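PDB 1W3S: hypothetical protein DR0819 from Deinococcus radiodurans, which is probably involved in DNA repair and recombination by the RecF pathway and binds a zinc ion. Local coordinates for residues A[7-12]-A[53-58]; A[13-18]-A[47-52]; A[217-222]-A[231-236]. All blocks are in the same frame, centred on the assembly; numbering follows the deposited sequence.

Overall arrangement
Contacts 1 and 2 belong to the N-terminal OB domain and contact 3 to the C-terminal part of the chain. Both of the first two use strand 5-17. Contact 1 pairs it with strand 55-61. Contact 2 continues along it, where it meets the loop leading into strand 55-61. Their centres are about 10 Å apart and they touch: Val12 CB lies 3.3 Å from Asn51 O, and Val56 CG1 packs 3.6 Å from Leu50 CD2. Contact 3 has its centre about 26 Å from that of contact 1 and about 25 Å from that of contact 2, and touches neither. All three lie away from the zinc site of Cys153, Cys156, Cys173 and Cys176.

Contact 1 (A[7-12]-A[53-58]); sequences NRSGIV and FHHVGV
Asn7 CA lies 3.3 Å from Val58 O and makes a CA-H...O contact with it. Arg8 and Val58 form an antiparallel hydrogen-bonded pair. The bond from Val58 N to Arg8 O is 2.8 Å long and almost straight. The return bond runs from Arg8 N to the Val58 carbonyl. Val58 CG2 sits 3.5 Å from Arg8 O and also meets Arg8 CB. Beyond CB the Arg8 chain bends twice, which carries the guanidinium off from Val58. Ser9 faces Gly57 in a non-hydrogen-bonded pair. Its CB touches the His55 ring at NE2, 3.9 Å away, and its OG makes a weak hydrogen bond to Glu77.

Gly10 gives the next hydrogen-bonded pair, with Val56. Val56 N donates to Gly10 O at 2.7 Å, and Gly10 N donates to Val56 O. Gly10 O also lies over one face of the His55 ring, nearer the ring's border than its middle. Strands 5-17 and 55-61 are the first and fourth of the OB fold expected for this family. Their pairing joins the ends of the strand order 1-2-3-5-4, consistent with the closed barrel of an OB fold.

Ile11 and His55 make the next non-hydrogen-bonded pair, and their side chains cross at about a right angle. Ile11 CG1 approaches His55 ND1 to 3.6 Å. The imidazole extends back along Gly10 and Ser9 because His55 CG is anti to its backbone N (chi1 -176°). Ile11 also packs on helix 110-125, through Phe113, Phe116, Ala117 and Leu120. At Val12 the bonding goes on past the paired strand residues. Its N donates to His54 O at 3.1 Å. Its O accepts from Phe53 N at 2.8 Å, the donor tilted 24° from the carbonyl plane.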
ATOM      1  N   ASN A   7       0.024  -9.897  22.511  1.00 57.24           N
ATOM      2  CA  ASN A   7      -1.254  -9.498  21.943  1.00 56.27           C
ATOM      3  C   ASN A   7      -1.015  -8.442  20.890  1.00 55.12           C
ATOM      4  O   ASN A   7      -0.266  -7.489  21.114  1.00 54.53           O
ATOM      5  CB  ASN A   7      -2.178  -8.960  23.018  1.00 56.61           C
ATOM      6  CG  ASN A   7      -2.377  -9.943  24.128  1.00 57.86           C
ATOM      7  OD1 ASN A   7      -1.586  -9.994  25.077  1.00 61.04           O
ATOM      8  ND2 ASN A   7      -3.412 -10.761  24.010  1.00 58.50           N
ATOM      9  N   ARG A   8      -1.640  -8.644  19.734  1.00 53.87           N
ATOM     10  CA  ARG A   8      -1.493  -7.751  18.595  1.00 52.90           C
ATOM     11  C   ARG A   8      -2.835  -7.549  17.894  1.00 51.52           C
ATOM     12  O   ARG A   8      -3.684  -8.449  17.837  1.00 51.09           O
ATOM     13  CB  ARG A   8      -0.482  -8.331  17.607  1.00 53.39           C
ATOM     14  CG  ARG A   8       0.961  -8.379  18.113  1.00 55.11           C
ATOM     15  CD  ARG A   8       1.575  -7.007  18.359  1.00 58.18           C
ATOM     16  NE  ARG A   8       2.895  -6.842  17.737  1.00 59.63           N
ATOM     17  CZ  ARG A   8       3.119  -6.792  16.420  1.00 61.20           C
ATOM     18  NH1 ARG A   8       2.116  -6.918  15.566  1.00 63.60           N
ATOM     19  NH2 ARG A   8       4.352  -6.632  15.939  1.00 60.73           N
ATOM     20  N   SER A   9      -3.027  -6.346  17.380  1.00 49.93           N
ATOM     21  CA  SER A   9      -4.208  -6.028  16.600  1.00 48.60           C
ATOM     22  C   SER A   9      -3.743  -5.547  15.255  1.00 47.01           C
ATOM     23  O   SER A   9      -2.772  -4.801  15.166  1.00 46.46           O
ATOM     24  CB  SER A   9      -5.063  -4.968  17.285  1.00 48.57           C
ATOM     25  OG  SER A   9      -6.097  -5.578  18.046  1.00 49.69           O
ATOM     26  N   GLY A  10      -4.429  -6.000  14.211  1.00 45.38           N
ATOM     27  CA  GLY A  10      -4.076  -5.625  12.858  1.00 44.43           C
ATOM     28  C   GLY A  10      -4.990  -6.176  11.783  1.00 43.10           C
ATOM     29  O   GLY A  10      -5.993  -6.844  12.054  1.00 41.98           O
ATOM     30  N   ILE A  11      -4.611  -5.892  10.542  1.00 42.11           N
ATOM     31  CA  ILE A  11      -5.402  -6.273   9.389  1.00 41.77           C
ATOM     32  C   ILE A  11      -4.677  -7.360   8.604  1.00 40.83           C
ATOM     33  O   ILE A  11      -3.504  -7.214   8.284  1.00 39.38           O
ATOM     34  CB  ILE A  11      -5.666  -5.044   8.528  1.00 41.38           C
ATOM     35  CG1 ILE A  11      -6.590  -4.085   9.272  1.00 41.03           C
ATOM     36  CG2 ILE A  11      -6.259  -5.424   7.157  1.00 41.55           C
ATOM     37  CD1 ILE A  11      -6.440  -2.639   8.797  1.00 41.53           C
ATOM     38  N   VAL A  12      -5.403  -8.436   8.306  1.00 40.70           N
ATOM     39  CA  VAL A  12      -4.913  -9.516   7.463  1.00 41.83           C
ATOM     40  C   VAL A  12      -4.718  -8.992   6.030  1.00 42.05           C
ATOM     41  O   VAL A  12      -5.666  -8.537   5.405  1.00 41.85           O
ATOM     42  CB  VAL A  12      -5.907 -10.715   7.430  1.00 41.62           C
ATOM     43  CG1 VAL A  12      -5.399 -11.814   6.515  1.00 41.14           C
ATOM     44  CG2 VAL A  12      -6.172 -11.261   8.839  1.00 41.52           C
ATOM     45  N   PHE A  53      -8.329  -8.934   4.812  1.00 41.95           N
ATOM     46  CA  PHE A  53      -8.742  -7.551   5.079  1.00 41.72           C
ATOM     47  C   PHE A  53      -9.561  -7.355   6.347  1.00 41.48           C
ATOM     48  O   PHE A  53     -10.095  -6.278   6.550  1.00 42.02           O
ATOM     49  CB  PHE A  53      -9.525  -6.937   3.906  1.00 41.27           C
ATOM     50  CG  PHE A  53      -8.927  -7.185   2.554  1.00 40.30           C
ATOM     51  CD1 PHE A  53      -7.573  -6.988   2.320  1.00 41.36           C
ATOM     52  CD2 PHE A  53      -9.733  -7.583   1.499  1.00 40.62           C
ATOM     53  CE1 PHE A  53      -7.029  -7.208   1.049  1.00 40.91           C
ATOM     54  CE2 PHE A  53      -9.199  -7.797   0.218  1.00 40.66           C
ATOM     55  CZ  PHE A  53      -7.856  -7.622  -0.002  1.00 40.37           C
ATOM     56  N   HIS A  54      -9.680  -8.374   7.192  1.00 41.32           N
ATOM     57  CA  HIS A  54     -10.360  -8.223   8.473  1.00 41.23           C
ATOM     58  C   HIS A  54      -9.434  -7.559   9.461  1.00 41.06           C
ATOM     59  O   HIS A  54      -8.254  -7.858   9.483  1.00 40.86           O
ATOM     60  CB  HIS A  54     -10.806  -9.578   9.015  1.00 41.04           C
ATOM     61  CG  HIS A  54     -12.076 -10.076   8.404  1.00 41.18           C
ATOM     62  ND1 HIS A  54     -12.839 -11.067   8.977  1.00 41.15           N
ATOM     63  CD2 HIS A  54     -12.733  -9.697   7.283  1.00 41.89           C
ATOM     64  CE1 HIS A  54     -13.909 -11.282   8.234  1.00 41.30           C
ATOM     65  NE2 HIS A  54     -13.865 -10.467   7.196  1.00 41.99           N
ATOM     66  N   HIS A  55      -9.962  -6.642  10.266  1.00 41.51           N
ATOM     67  CA  HIS A  55      -9.201  -6.115  11.381  1.00 41.65           C
ATOM     68  C   HIS A  55      -9.426  -7.060  12.545  1.00 41.59           C
ATOM     69  O   HIS A  55     -10.548  -7.296  12.966  1.00 41.39           O
ATOM     70  CB  HIS A  55      -9.587  -4.683  11.748  1.00 41.90           C
ATOM     71  CG  HIS A  55      -8.741  -4.111  12.845  1.00 43.18           C
ATOM     72  ND1 HIS A  55      -7.724  -3.204  12.623  1.00 45.69           N
ATOM     73  CD2 HIS A  55      -8.732  -4.362  14.176  1.00 46.02           C
ATOM     74  CE1 HIS A  55      -7.140  -2.909  13.772  1.00 45.56           C
ATOM     75  NE2 HIS A  55      -7.736  -3.594  14.730  1.00 45.64           N
ATOM     76  N   VAL A  56      -8.332  -7.573  13.081  1.00 42.18           N
ATOM     77  CA  VAL A  56      -8.360  -8.755  13.923  1.00 42.16           C
ATOM     78  C   VAL A  56      -7.508  -8.529  15.176  1.00 42.27           C
ATOM     79  O   VAL A  56      -6.529  -7.792  15.134  1.00 41.75           O
ATOM     80  CB  VAL A  56      -7.886  -9.975  13.068  1.00 42.26           C
ATOM     81  CG1 VAL A  56      -6.667 -10.669  13.660  1.00 42.60           C
ATOM     82  CG2 VAL A  56      -9.026 -10.923  12.815  1.00 41.66           C
ATOM     83  N   GLY A  57      -7.924  -9.131  16.288  1.00 42.57           N
ATOM     84  CA  GLY A  57      -7.132  -9.148  17.529  1.00 42.89           C
ATOM     85  C   GLY A  57      -6.620 -10.551  17.813  1.00 42.92           C
ATOM     86  O   GLY A  57      -7.404 -11.501  17.874  1.00 42.34           O
ATOM     87  N   VAL A  58      -5.305 -10.696  17.947  1.00 43.52           N
ATOM     88  CA  VAL A  58      -4.706 -12.018  18.170  1.00 44.37           C
ATOM     89  C   VAL A  58      -3.780 -12.098  19.381  1.00 44.87           C
ATOM     90  O   VAL A  58      -3.086 -11.134  19.735  1.00 43.87           O
ATOM     91  CB  VAL A  58      -3.896 -12.540  16.954  1.00 43.97           C
ATOM     92  CG1 VAL A  58      -4.784 -12.718  15.764  1.00 44.53           C
ATOM     93  CG2 VAL A  58      -2.715 -11.633  16.623  1.00 44.16           C
TER

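Contact 2 (A[13-18]-A[47-52]); sequences IRRRVT and SSSLNL
Leu50, whose O meets Arg15 CD at 3.1 Å, donates its own N to Ser48 OG at 2.9 Å, which makes an ST turn. Arg15 CG is 3.7 Å from Leu50 O, and Val12 CG2 also touches this oxygen. The contact belongs to the N-terminal OB domain of the RecO family. Here the later part of strand 5-17 meets the loop that leads into strand 55-61. No hydrogen bond is found between the two segments.

Arg15 CB points toward the loop. Its CG is anti to the backbone N (chi1 -166°), and the chain runs straight until it bends at chi3. Leu50 O then lies near the guanidinium plane, at its edge. Arg15 NH1 is modelled too close to Ser49 O, so that approach is doubtful.

Within the loop, Leu52 N also makes a weak bond to Asn51 OD1. The end of the Leu50 side chain turns from strand 13-17 onto Val56 and Val58.

Ile13 and Arg14 form a classic beta bulge, both facing Thr26. Arg14 CB points away from the loop, and its guanidinium forms salt bridges with Asp100 and Glu97. The backbone at the bulge meets Leu52 instead: one methyl, Leu52 CD1, rests 3.6 Å from Ile13 C and 3.7 Å from Arg14 N.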
ATOM      1  N   ILE A  13      -3.483  -9.030   5.544  1.00 43.05           N
ATOM      2  CA  ILE A  13      -3.160  -8.600   4.185  1.00 44.35           C
ATOM      3  C   ILE A  13      -2.657  -9.737   3.301  1.00 45.71           C
ATOM      4  O   ILE A  13      -2.392  -9.531   2.108  1.00 46.08           O
ATOM      5  CB  ILE A  13      -2.128  -7.460   4.201  1.00 44.11           C
ATOM      6  CG1 ILE A  13      -0.786  -7.935   4.775  1.00 43.68           C
ATOM      7  CG2 ILE A  13      -2.689  -6.257   4.959  1.00 43.23           C
ATOM      8  CD1 ILE A  13       0.374  -7.088   4.301  1.00 43.86           C
ATOM      9  N   ARG A  14      -2.512 -10.922   3.884  1.00 47.30           N
ATOM     10  CA  ARG A  14      -2.185 -12.123   3.127  1.00 48.29           C
ATOM     11  C   ARG A  14      -2.679 -13.332   3.896  1.00 48.51           C
ATOM     12  O   ARG A  14      -2.537 -13.404   5.111  1.00 48.12           O
ATOM     13  CB  ARG A  14      -0.684 -12.222   2.903  1.00 48.46           C
ATOM     14  CG  ARG A  14      -0.284 -13.159   1.776  1.00 48.93           C
ATOM     15  CD  ARG A  14       1.232 -13.320   1.677  1.00 51.94           C
ATOM     16  NE  ARG A  14       1.742 -13.065   0.330  1.00 55.87           N
ATOM     17  CZ  ARG A  14       1.883 -11.849  -0.220  1.00 58.42           C
ATOM     18  NH1 ARG A  14       1.551 -10.743   0.451  1.00 58.57           N
ATOM     19  NH2 ARG A  14       2.360 -11.741  -1.465  1.00 58.67           N
ATOM     20  N   ARG A  15      -3.263 -14.273   3.173  1.00 49.36           N
ATOM     21  CA  ARG A  15      -3.896 -15.426   3.779  1.00 50.17           C
ATOM     22  C   ARG A  15      -3.811 -16.611   2.840  1.00 50.99           C
ATOM     23  O   ARG A  15      -4.229 -16.527   1.690  1.00 51.36           O
ATOM     24  CB  ARG A  15      -5.357 -15.132   4.089  1.00 49.73           C
ATOM     25  CG  ARG A  15      -5.944 -16.132   5.003  1.00 49.71           C
ATOM     26  CD  ARG A  15      -7.427 -16.032   5.198  1.00 50.24           C
ATOM     27  NE  ARG A  15      -8.005 -17.355   5.012  1.00 51.30           N
ATOM     28  CZ  ARG A  15      -8.979 -17.870   5.720  1.00 51.67           C
ATOM     29  NH1 ARG A  15      -9.538 -17.205   6.698  1.00 54.56           N
ATOM     30  NH2 ARG A  15      -9.399 -19.084   5.452  1.00 53.46           N
ATOM     31  N   ARG A  16      -3.272 -17.711   3.348  1.00 52.34           N
ATOM     32  CA  ARG A  16      -3.166 -18.955   2.605  1.00 52.73           C
ATOM     33  C   ARG A  16      -3.532 -20.089   3.542  1.00 52.78           C
ATOM     34  O   ARG A  16      -2.964 -20.185   4.617  1.00 52.70           O
ATOM     35  CB  ARG A  16      -1.734 -19.157   2.117  1.00 52.90           C
ATOM     36  CG  ARG A  16      -1.581 -20.295   1.092  1.00 53.59           C
ATOM     37  CD  ARG A  16      -0.152 -20.856   0.900  1.00 54.81           C
ATOM     38  NE  ARG A  16       0.913 -20.067   1.541  1.00 56.75           N
ATOM     39  CZ  ARG A  16       1.849 -20.564   2.361  1.00 58.28           C
ATOM     40  NH1 ARG A  16       1.892 -21.868   2.656  1.00 59.14           N
ATOM     41  NH2 ARG A  16       2.765 -19.751   2.884  1.00 57.82           N
ATOM     42  N   VAL A  17      -4.470 -20.935   3.132  1.00 52.99           N
ATOM     43  CA  VAL A  17      -4.764 -22.177   3.844  1.00 53.60           C
ATOM     44  C   VAL A  17      -3.954 -23.318   3.219  1.00 54.01           C
ATOM     45  O   VAL A  17      -3.935 -23.466   1.991  1.00 54.66           O
ATOM     46  CB  VAL A  17      -6.263 -22.519   3.791  1.00 53.77           C
ATOM     47  CG1 VAL A  17      -6.596 -23.692   4.708  1.00 53.97           C
ATOM     48  CG2 VAL A  17      -7.103 -21.305   4.183  1.00 54.30           C
ATOM     49  N   THR A  18      -3.265 -24.101   4.055  1.00 54.19           N
ATOM     50  CA  THR A  18      -2.492 -25.266   3.587  1.00 54.09           C
ATOM     51  C   THR A  18      -3.397 -26.503   3.454  1.00 54.52           C
ATOM     52  O   THR A  18      -4.483 -26.549   4.066  1.00 54.81           O
ATOM     53  CB  THR A  18      -1.333 -25.593   4.560  1.00 54.16           C
ATOM     54  OG1 THR A  18      -1.848 -25.881   5.868  1.00 53.36           O
ATOM     55  CG2 THR A  18      -0.415 -24.393   4.758  1.00 53.90           C
ATOM     56  N   SER A  47     -12.195 -17.887  17.330  1.00 58.45           N
ATOM     57  CA  SER A  47     -13.410 -17.404  16.652  1.00 58.26           C
ATOM     58  C   SER A  47     -13.119 -16.965  15.214  1.00 57.93           C
ATOM     59  O   SER A  47     -13.559 -17.624  14.263  1.00 58.41           O
ATOM     60  CB  SER A  47     -14.082 -16.265  17.443  1.00 58.55           C
ATOM     61  OG  SER A  47     -13.124 -15.372  18.001  1.00 59.61           O
ATOM     62  N   SER A  48     -12.365 -15.876  15.050  1.00 57.09           N
ATOM     63  CA  SER A  48     -12.097 -15.362  13.711  1.00 56.00           C
ATOM     64  C   SER A  48     -11.358 -16.392  12.876  1.00 55.30           C
ATOM     65  O   SER A  48     -10.477 -17.096  13.372  1.00 54.82           O
ATOM     66  CB  SER A  48     -11.299 -14.067  13.726  1.00 55.94           C
ATOM     67  OG  SER A  48     -11.027 -13.659  12.383  1.00 56.27           O
ATOM     68  N   SER A  49     -11.742 -16.462  11.599  1.00 54.31           N
ATOM     69  CA  SER A  49     -11.028 -17.256  10.609  1.00 53.12           C
ATOM     70  C   SER A  49      -9.871 -16.476   9.956  1.00 52.11           C
ATOM     71  O   SER A  49      -9.241 -16.981   9.021  1.00 51.58           O
ATOM     72  CB  SER A  49     -12.003 -17.773   9.552  1.00 53.28           C
ATOM     73  OG  SER A  49     -12.197 -19.159   9.748  1.00 53.91           O
ATOM     74  N   LEU A  50      -9.576 -15.275  10.482  1.00 50.52           N
ATOM     75  CA  LEU A  50      -8.474 -14.436  10.000  1.00 49.40           C
ATOM     76  C   LEU A  50      -8.637 -14.163   8.511  1.00 48.16           C
ATOM     77  O   LEU A  50      -7.698 -14.278   7.733  1.00 47.94           O
ATOM     78  CB  LEU A  50      -7.115 -15.081  10.304  1.00 49.33           C
ATOM     79  CG  LEU A  50      -6.871 -15.379  11.786  1.00 49.18           C
ATOM     80  CD1 LEU A  50      -5.707 -16.311  11.970  1.00 48.91           C
ATOM     81  CD2 LEU A  50      -6.644 -14.089  12.549  1.00 49.25           C
ATOM     82  N   ASN A  51      -9.849 -13.775   8.137  1.00 46.88           N
ATOM     83  CA  ASN A  51     -10.184 -13.544   6.750  1.00 46.35           C
ATOM     84  C   ASN A  51      -9.455 -12.319   6.191  1.00 45.23           C
ATOM     85  O   ASN A  51      -9.117 -11.384   6.919  1.00 44.52           O
ATOM     86  CB  ASN A  51     -11.702 -13.385   6.596  1.00 46.73           C
ATOM     87  CG  ASN A  51     -12.210 -13.886   5.263  1.00 48.55           C
ATOM     88  OD1 ASN A  51     -11.457 -13.982   4.283  1.00 51.02           O
ATOM     89  ND2 ASN A  51     -13.497 -14.221   5.214  1.00 50.62           N
ATOM     90  N   LEU A  52      -9.209 -12.342   4.890  1.00 44.18           N
ATOM     91  CA  LEU A  52      -8.490 -11.273   4.233  1.00 43.53           C
ATOM     92  C   LEU A  52      -9.158  -9.928   4.495  1.00 42.51           C
ATOM     93  O   LEU A  52     -10.377  -9.809   4.433  1.00 41.70           O
ATOM     94  CB  LEU A  52      -8.415 -11.545   2.729  1.00 43.61           C
ATOM     95  CG  LEU A  52      -7.359 -10.782   1.932  1.00 43.86           C
ATOM     96  CD1 LEU A  52      -5.983 -10.893   2.565  1.00 43.69           C
ATOM     97  CD2 LEU A  52      -7.331 -11.332   0.522  1.00 43.78           C
TER

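Contact 3 (A[217-222]-A[231-236]); sequences ALEKFV and SWRQLV
Helix residues 217-222 lie beside 231-236, whose first four residues have helical backbone angles without the regular bonds, and the CA atoms of Glu219 and Arg233 come within 6.7 Å. Trp232 enters with the edge of its six-membered ring. CH2 meets Glu219 CA at 3.8 Å and Leu218 CG at 4.0 Å, both near the ring plane. CZ3 meets Val222 CB at 4.0 Å. Val236 CG2 covers part of one ring face and also touches Glu219 CG. Trp232 meets the ring of Phe98 as well, which ties this contact to helix 86-101.

Glu219 bends at chi2 (-142°) and brings OE1 to 2.8 Å from Arg233 NH1, a salt bridge. OE1 sits over a face of the guanidinium, and the carboxylate and guanidinium planes are 81° apart. With an alanine here in place of Arg233, Glu219 would probably lose this positive partner and its carboxylate would be freer to turn. No N-H points at the oxygen, so the pair is probably held by attraction between charges, without a directed hydrogen bond, next to an apolar contact built round the indole.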
ATOM      1  N   ALA A 217       3.721   5.958 -14.066  1.00 56.62           N
ATOM      2  CA  ALA A 217       4.765   6.580 -13.246  1.00 56.71           C
ATOM      3  C   ALA A 217       4.970   5.830 -11.928  1.00 56.66           C
ATOM      4  O   ALA A 217       6.103   5.573 -11.530  1.00 56.24           O
ATOM      5  CB  ALA A 217       4.420   8.044 -12.971  1.00 56.54           C
ATOM      6  N   LEU A 218       3.861   5.485 -11.262  1.00 57.07           N
ATOM      7  CA  LEU A 218       3.887   4.748  -9.992  1.00 57.17           C
ATOM      8  C   LEU A 218       4.555   3.388 -10.119  1.00 57.43           C
ATOM      9  O   LEU A 218       5.419   3.053  -9.315  1.00 57.16           O
ATOM     10  CB  LEU A 218       2.470   4.555  -9.448  1.00 57.12           C
ATOM     11  CG  LEU A 218       2.320   3.893  -8.071  1.00 56.72           C
ATOM     12  CD1 LEU A 218       3.222   4.542  -7.018  1.00 55.86           C
ATOM     13  CD2 LEU A 218       0.863   3.950  -7.627  1.00 56.88           C
ATOM     14  N   GLU A 219       4.144   2.601 -11.111  1.00 57.95           N
ATOM     15  CA  GLU A 219       4.791   1.316 -11.372  1.00 58.66           C
ATOM     16  C   GLU A 219       6.287   1.477 -11.477  1.00 59.03           C
ATOM     17  O   GLU A 219       7.031   0.848 -10.722  1.00 59.20           O
ATOM     18  CB  GLU A 219       4.303   0.686 -12.669  1.00 58.75           C
ATOM     19  CG  GLU A 219       3.273  -0.404 -12.487  1.00 59.67           C
ATOM     20  CD  GLU A 219       3.460  -1.539 -13.469  1.00 59.51           C
ATOM     21  OE1 GLU A 219       4.471  -2.253 -13.356  1.00 60.66           O
ATOM     22  OE2 GLU A 219       2.585  -1.729 -14.335  1.00 62.22           O
ATOM     23  N   LYS A 220       6.718   2.322 -12.419  1.00 59.55           N
ATOM     24  CA  LYS A 220       8.144   2.536 -12.707  1.00 59.90           C
ATOM     25  C   LYS A 220       8.926   2.875 -11.461  1.00 60.03           C
ATOM     26  O   LYS A 220       9.945   2.252 -11.166  1.00 60.01           O
ATOM     27  CB  LYS A 220       8.361   3.666 -13.738  1.00 60.21           C
ATOM     28  CG  LYS A 220       8.637   3.183 -15.157  1.00 61.08           C
ATOM     29  CD  LYS A 220       9.924   2.340 -15.244  1.00 61.66           C
ATOM     30  CE  LYS A 220       9.777   1.210 -16.266  1.00 62.16           C
ATOM     31  NZ  LYS A 220      10.903   0.225 -16.184  1.00 62.92           N
ATOM     32  N   PHE A 221       8.431   3.872 -10.740  1.00 60.35           N
ATOM     33  CA  PHE A 221       9.090   4.370  -9.549  1.00 60.73           C
ATOM     34  C   PHE A 221       9.271   3.288  -8.490  1.00 61.09           C
ATOM     35  O   PHE A 221      10.302   3.234  -7.832  1.00 60.87           O
ATOM     36  CB  PHE A 221       8.304   5.544  -8.969  1.00 60.35           C
ATOM     37  CG  PHE A 221       8.912   6.111  -7.730  1.00 60.23           C
ATOM     38  CD1 PHE A 221       9.920   7.057  -7.812  1.00 60.25           C
ATOM     39  CD2 PHE A 221       8.493   5.677  -6.474  1.00 60.10           C
ATOM     40  CE1 PHE A 221      10.496   7.586  -6.658  1.00 60.29           C
ATOM     41  CE2 PHE A 221       9.055   6.192  -5.320  1.00 59.66           C
ATOM     42  CZ  PHE A 221      10.062   7.152  -5.408  1.00 60.31           C
ATOM     43  N   VAL A 222       8.271   2.434  -8.322  1.00 61.72           N
ATOM     44  CA  VAL A 222       8.334   1.383  -7.309  1.00 62.59           C
ATOM     45  C   VAL A 222       9.211   0.217  -7.792  1.00 63.21           C
ATOM     46  O   VAL A 222      10.009  -0.323  -7.018  1.00 63.15           O
ATOM     47  CB  VAL A 222       6.917   0.892  -6.916  1.00 62.62           C
ATOM     48  CG1 VAL A 222       6.994  -0.263  -5.930  1.00 63.07           C
ATOM     49  CG2 VAL A 222       6.116   2.032  -6.312  1.00 62.64           C
ATOM     50  N   SER A 231       3.990  -9.412  -7.844  1.00 69.27           N
ATOM     51  CA  SER A 231       2.625  -9.638  -7.359  1.00 68.83           C
ATOM     52  C   SER A 231       1.818  -8.350  -7.483  1.00 68.15           C
ATOM     53  O   SER A 231       0.723  -8.352  -8.024  1.00 68.21           O
ATOM     54  CB  SER A 231       2.625 -10.101  -5.892  1.00 68.81           C
ATOM     55  OG  SER A 231       3.132 -11.413  -5.751  1.00 68.49           O
ATOM     56  N   TRP A 232       2.385  -7.257  -6.984  1.00 67.57           N
ATOM     57  CA  TRP A 232       1.732  -5.949  -6.997  1.00 67.35           C
ATOM     58  C   TRP A 232       1.543  -5.395  -8.419  1.00 67.24           C
ATOM     59  O   TRP A 232       0.429  -5.013  -8.793  1.00 66.89           O
ATOM     60  CB  TRP A 232       2.542  -4.964  -6.152  1.00 66.82           C
ATOM     61  CG  TRP A 232       2.034  -3.588  -6.223  1.00 66.26           C
ATOM     62  CD1 TRP A 232       0.962  -3.084  -5.565  1.00 66.07           C
ATOM     63  CD2 TRP A 232       2.557  -2.521  -7.016  1.00 66.13           C
ATOM     64  NE1 TRP A 232       0.780  -1.761  -5.890  1.00 66.02           N
ATOM     65  CE2 TRP A 232       1.749  -1.389  -6.784  1.00 66.14           C
ATOM     66  CE3 TRP A 232       3.634  -2.403  -7.905  1.00 66.01           C
ATOM     67  CZ2 TRP A 232       1.985  -0.162  -7.397  1.00 66.09           C
ATOM     68  CZ3 TRP A 232       3.871  -1.189  -8.508  1.00 65.96           C
ATOM     69  CH2 TRP A 232       3.049  -0.081  -8.253  1.00 66.17           C
ATOM     70  N   ARG A 233       2.638  -5.338  -9.183  1.00 67.24           N
ATOM     71  CA  ARG A 233       2.615  -4.978 -10.610  1.00 67.30           C
ATOM     72  C   ARG A 233       1.425  -5.616 -11.343  1.00 66.90           C
ATOM     73  O   ARG A 233       0.723  -4.944 -12.098  1.00 66.60           O
ATOM     74  CB  ARG A 233       3.915  -5.434 -11.296  1.00 67.38           C
ATOM     75  CG  ARG A 233       5.119  -4.469 -11.225  1.00 68.23           C
ATOM     76  CD  ARG A 233       6.446  -5.147 -11.623  1.00 69.06           C
ATOM     77  NE  ARG A 233       7.272  -4.410 -12.588  1.00 70.93           N
ATOM     78  CZ  ARG A 233       6.933  -4.150 -13.863  1.00 72.28           C
ATOM     79  NH1 ARG A 233       5.750  -4.519 -14.355  1.00 73.54           N
ATOM     80  NH2 ARG A 233       7.774  -3.486 -14.654  1.00 72.22           N
ATOM     81  N   GLN A 234       1.196  -6.906 -11.096  1.00 66.67           N
ATOM     82  CA  GLN A 234       0.110  -7.657 -11.752  1.00 66.61           C
ATOM     83  C   GLN A 234      -1.323  -7.211 -11.400  1.00 65.96           C
ATOM     84  O   GLN A 234      -2.277  -7.593 -12.083  1.00 65.91           O
ATOM     85  CB  GLN A 234       0.260  -9.153 -11.459  1.00 66.63           C
ATOM     86  CG  GLN A 234       1.400  -9.813 -12.210  1.00 67.56           C
ATOM     87  CD  GLN A 234       1.350 -11.328 -12.115  1.00 68.77           C
ATOM     88  OE1 GLN A 234       1.791 -12.029 -13.039  1.00 72.00           O
ATOM     89  NE2 GLN A 234       0.808 -11.844 -11.000  1.00 71.09           N
ATOM     90  N   LEU A 235      -1.478  -6.428 -10.335  1.00 65.32           N
ATOM     91  CA  LEU A 235      -2.796  -5.958  -9.906  1.00 64.80           C
ATOM     92  C   LEU A 235      -3.058  -4.504 -10.282  1.00 64.27           C
ATOM     93  O   LEU A 235      -4.187  -4.026 -10.127  1.00 63.68           O
ATOM     94  CB  LEU A 235      -2.956  -6.148  -8.396  1.00 64.67           C
ATOM     95  CG  LEU A 235      -2.817  -7.592  -7.908  1.00 64.27           C
ATOM     96  CD1 LEU A 235      -2.700  -7.630  -6.400  1.00 63.70           C
ATOM     97  CD2 LEU A 235      -3.984  -8.458  -8.386  1.00 64.65           C
ATOM     98  N   VAL A 236      -2.026  -3.812 -10.773  1.00 63.84           N
ATOM     99  CA  VAL A 236      -2.149  -2.419 -11.195  1.00 63.75           C
ATOM    100  C   VAL A 236      -3.005  -2.376 -12.456  1.00 63.74           C
ATOM    101  O   VAL A 236      -2.824  -3.212 -13.346  1.00 63.65           O
ATOM    102  CB  VAL A 236      -0.760  -1.772 -11.498  1.00 63.66           C
ATOM    103  CG1 VAL A 236      -0.918  -0.382 -12.105  1.00 63.19           C
ATOM    104  CG2 VAL A 236       0.096  -1.693 -10.236  1.00 63.28           C
TER